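Local coordinates for Myo-inositol dehydrogenase (Corynebacterium glutamicum, PDB 3EUW), which probably oxidises myo-inositol at its 2-hydroxyl with NAD+ as a member of the Gfo/Idh/MocA family, and forms a tetramer, at residues N135-A139 / N140-G144; A265-T268 / E269-D272. All blocks are in the same frame, centred on the assembly; numbering follows the deposited sequence.

Contact 1. Residues N135-A139 / N140-G144; sequences NARVA and NQEIG
Helix 129-139 ends where the backbone N-H of Glu142 returns to Arg137 O (3.1 Å) and that of Gln141 to Val138 O (2.9 Å), the paired bonds of a Schellman motif. Gln141 is its C' residue and takes a positive phi of 67°, which reverses the chain. A type I turn from Gln141 to Gly144 follows, and the positive phi of Gly144 suits a residue without a side chain. One water joins both sides, donating to Val138 O and Gly144 O and accepting from Ile143 N.

The reversal sets Glu142 beside Arg137. The guanidinium grips the carboxylate side-on through two nearly straight bonds: Arg137 NE reaches Glu142 OE1 (2.9 Å) and Arg137 NH2 reaches Glu142 OE2 (2.6 Å). Both oxygens lie in the guanidinium plane, but the nitrogens stand out of the carboxylate plane, NE above it at OE1 and NH2 tilted on the syn side of OE2; the two planes are turned by 34°. Lys262 of the second subunit is a second cationic partner of Glu142 OE2. Val138 CG2 meets Ile143 CD1 at 3.9 Å, branched apolar groups suited to a buried place.

Arg137, Val138 and Ile143 all pack on Leu250 of strand 248-252, while Val138 also touches Phe185 of helix 169-185.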
# COMPACT_ATOMS: atom_id res chain seq x y z
N ASN A 135 -18.32 9.44 -4.16
CA ASN A 135 -19.76 9.69 -4.28
C ASN A 135 -20.21 9.73 -5.75
O ASN A 135 -21.20 9.10 -6.12
CB ASN A 135 -20.13 10.99 -3.57
CG ASN A 135 -21.63 11.24 -3.58
OD1 ASN A 135 -22.17 11.73 -4.57
ND2 ASN A 135 -22.30 10.88 -2.49
N ALA A 136 -19.47 10.48 -6.56
CA ALA A 136 -19.76 10.62 -7.99
C ALA A 136 -19.58 9.31 -8.76
O ALA A 136 -20.35 9.00 -9.67
CB ALA A 136 -18.86 11.69 -8.60
N ARG A 137 -18.55 8.55 -8.40
CA ARG A 137 -18.30 7.30 -9.10
C ARG A 137 -19.36 6.28 -8.71
O ARG A 137 -19.79 5.48 -9.54
CB ARG A 137 -16.88 6.81 -8.80
CG ARG A 137 -15.82 7.78 -9.34
CD ARG A 137 -14.40 7.40 -8.92
NE ARG A 137 -13.99 6.10 -9.46
CZ ARG A 137 -12.81 5.54 -9.22
NH1 ARG A 137 -11.91 6.15 -8.45
NH2 ARG A 137 -12.52 4.36 -9.75
N VAL A 138 -19.81 6.32 -7.46
CA VAL A 138 -20.85 5.40 -7.02
C VAL A 138 -22.13 5.75 -7.79
O VAL A 138 -22.82 4.87 -8.31
CB VAL A 138 -21.12 5.50 -5.49
CG1 VAL A 138 -22.44 4.81 -5.14
CG2 VAL A 138 -19.97 4.84 -4.71
N ALA A 139 -22.44 7.05 -7.87
CA ALA A 139 -23.63 7.53 -8.57
C ALA A 139 -23.58 7.15 -10.04
O ALA A 139 -24.62 6.97 -10.67
CB ALA A 139 -23.75 9.04 -8.44
N ASN A 140 -22.37 7.03 -10.58
CA ASN A 140 -22.19 6.67 -11.98
C ASN A 140 -22.23 5.15 -12.18
O ASN A 140 -21.83 4.65 -13.23
CB ASN A 140 -20.88 7.26 -12.52
CG ASN A 140 -20.74 7.10 -14.03
OD1 ASN A 140 -21.67 7.40 -14.78
ND2 ASN A 140 -19.58 6.64 -14.48
N GLN A 141 -22.70 4.43 -11.17
CA GLN A 141 -22.82 2.97 -11.24
C GLN A 141 -21.52 2.18 -11.32
O GLN A 141 -21.55 0.98 -11.57
CB GLN A 141 -23.69 2.57 -12.44
CG GLN A 141 -25.11 3.13 -12.41
CD GLN A 141 -25.93 2.58 -11.26
OE1 GLN A 141 -25.99 1.37 -11.06
NE2 GLN A 141 -26.56 3.47 -10.51
N GLU A 142 -20.38 2.82 -11.09
CA GLU A 142 -19.10 2.12 -11.18
C GLU A 142 -19.02 0.85 -10.34
O GLU A 142 -18.33 -0.09 -10.71
CB GLU A 142 -17.94 3.05 -10.83
CG GLU A 142 -16.62 2.55 -11.37
CD GLU A 142 -15.50 3.56 -11.29
OE1 GLU A 142 -15.78 4.78 -11.32
OE2 GLU A 142 -14.32 3.14 -11.22
N ILE A 143 -19.72 0.79 -9.21
CA ILE A 143 -19.69 -0.42 -8.39
C ILE A 143 -21.07 -1.02 -8.18
O ILE A 143 -21.28 -1.78 -7.23
CB ILE A 143 -19.06 -0.17 -7.00
CG1 ILE A 143 -19.82 0.93 -6.27
CG2 ILE A 143 -17.60 0.16 -7.14
CD1 ILE A 143 -19.48 1.02 -4.80
N GLY A 144 -22.01 -0.69 -9.07
CA GLY A 144 -23.36 -1.21 -8.97
C GLY A 144 -24.20 -0.52 -7.92
O GLY A 144 -23.95 0.63 -7.58
O HOH W 1 -22.02 2.25 -8.22

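Contact 2. Residues A265-T268 / E269-D272; sequences AEST and EQAD
Gln270 sends an extended side chain back across the turn, its NE2 above the carbonyl plane of Ser267. There Gln270 NE2 donates to Ser267 O (3.3 Å, 152°), 49° out of that plane. Ser267 OG packs against the same side chain, 3.2 Å from Gln270 CG. Glutamine suits this place because its extended chain carries a donor across three residues, and the same NE2 also serves a water (3.0 Å) that donates to Glu266 OE1 (2.8 Å), tying a second side chain into the turn.

Thr268 and Glu269 instead run side by side, pointing the same way, with Thr268 OG1 2.7 Å from Glu269 OE1. A bend at chi2 brings the carboxylate back beside the threonine, whose hydroxyl is hydrogen-bonded to Asp272 O of the third subunit. The positive phi of Glu269 (55°) turns the chain into strand 270-271.

Asn264 OD1 is hydrogen-bonded to Glu266 N and Ser267 N, and His263 NE2 makes a weak hydrogen bond with Glu269 OE2. The whole is the connection of a two-stranded antiparallel beta hairpin, 260-263 with 270-271, whose loop end and returning strand bond reciprocally to those of the third subunit.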
# COMPACT_ATOMS: atom_id res chain seq x y z
N ALA A 265 15.04 -3.13 10.18
CA ALA A 265 14.90 -4.40 10.89
C ALA A 265 13.65 -4.45 11.77
O ALA A 265 13.18 -5.54 12.12
CB ALA A 265 16.16 -4.67 11.74
N GLU A 266 13.10 -3.29 12.11
CA GLU A 266 11.91 -3.23 12.96
C GLU A 266 10.62 -3.49 12.19
O GLU A 266 9.75 -4.21 12.66
CB GLU A 266 11.83 -1.88 13.67
CG GLU A 266 13.14 -1.46 14.35
CD GLU A 266 12.97 -0.31 15.33
OE1 GLU A 266 12.32 0.70 14.97
OE2 GLU A 266 13.50 -0.41 16.45
N SER A 267 10.50 -2.90 11.01
CA SER A 267 9.32 -3.09 10.17
C SER A 267 9.48 -2.38 8.84
O SER A 267 10.33 -1.51 8.68
CB SER A 267 8.06 -2.56 10.88
OG SER A 267 8.05 -1.15 10.95
N THR A 268 8.65 -2.76 7.87
CA THR A 268 8.69 -2.15 6.55
C THR A 268 7.46 -1.28 6.30
O THR A 268 6.54 -1.25 7.12
CB THR A 268 8.78 -3.22 5.45
OG1 THR A 268 7.66 -4.11 5.54
CG2 THR A 268 10.07 -4.01 5.58
N GLU A 269 7.44 -0.59 5.17
CA GLU A 269 6.33 0.27 4.79
C GLU A 269 5.96 1.34 5.82
O GLU A 269 4.82 1.80 5.84
CB GLU A 269 5.08 -0.57 4.49
CG GLU A 269 4.98 -1.07 3.05
CD GLU A 269 6.09 -2.01 2.70
OE1 GLU A 269 6.41 -2.86 3.54
OE2 GLU A 269 6.64 -1.90 1.58
N GLN A 270 6.90 1.73 6.67
CA GLN A 270 6.60 2.74 7.69
C GLN A 270 6.31 4.09 7.04
O GLN A 270 7.18 4.69 6.42
CB GLN A 270 7.77 2.88 8.66
CG GLN A 270 8.10 1.61 9.42
CD GLN A 270 9.10 1.87 10.52
OE1 GLN A 270 8.85 2.64 11.43
NE2 GLN A 270 10.26 1.23 10.43
N ALA A 271 5.08 4.57 7.18
CA ALA A 271 4.69 5.85 6.60
C ALA A 271 4.52 6.87 7.71
O ALA A 271 4.51 6.51 8.89
CB ALA A 271 3.40 5.69 5.81
N ASP A 272 4.40 8.15 7.35
CA ASP A 272 4.21 9.19 8.36
C ASP A 272 2.87 9.02 9.06
O ASP A 272 1.95 8.38 8.54
CB ASP A 272 4.16 10.61 7.76
CG ASP A 272 5.28 10.91 6.77
OD1 ASP A 272 6.43 10.50 6.99
OD2 ASP A 272 4.97 11.59 5.77
O HOH W 2 11.83 2.36 12.75

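Contact 1 comes first along the chain, at the end of helix 129-139 just before strand 146-154 of the large mixed sheet; contact 2 follows much later, in the hairpin of strands 260-263 and 270-271. Their centres are about 34 Å apart and their nearest atoms about 21 Å, so they do not touch within one subunit. Across the interface with the second subunit they face each other: Arg137 of contact 1 forms a long, weak ion pair with Asp272 of contact 2 in that subunit. Contact 2 itself pairs with the third subunit. The hairpin arm thus joins two different partners, consistent with a role in holding the tetramer together.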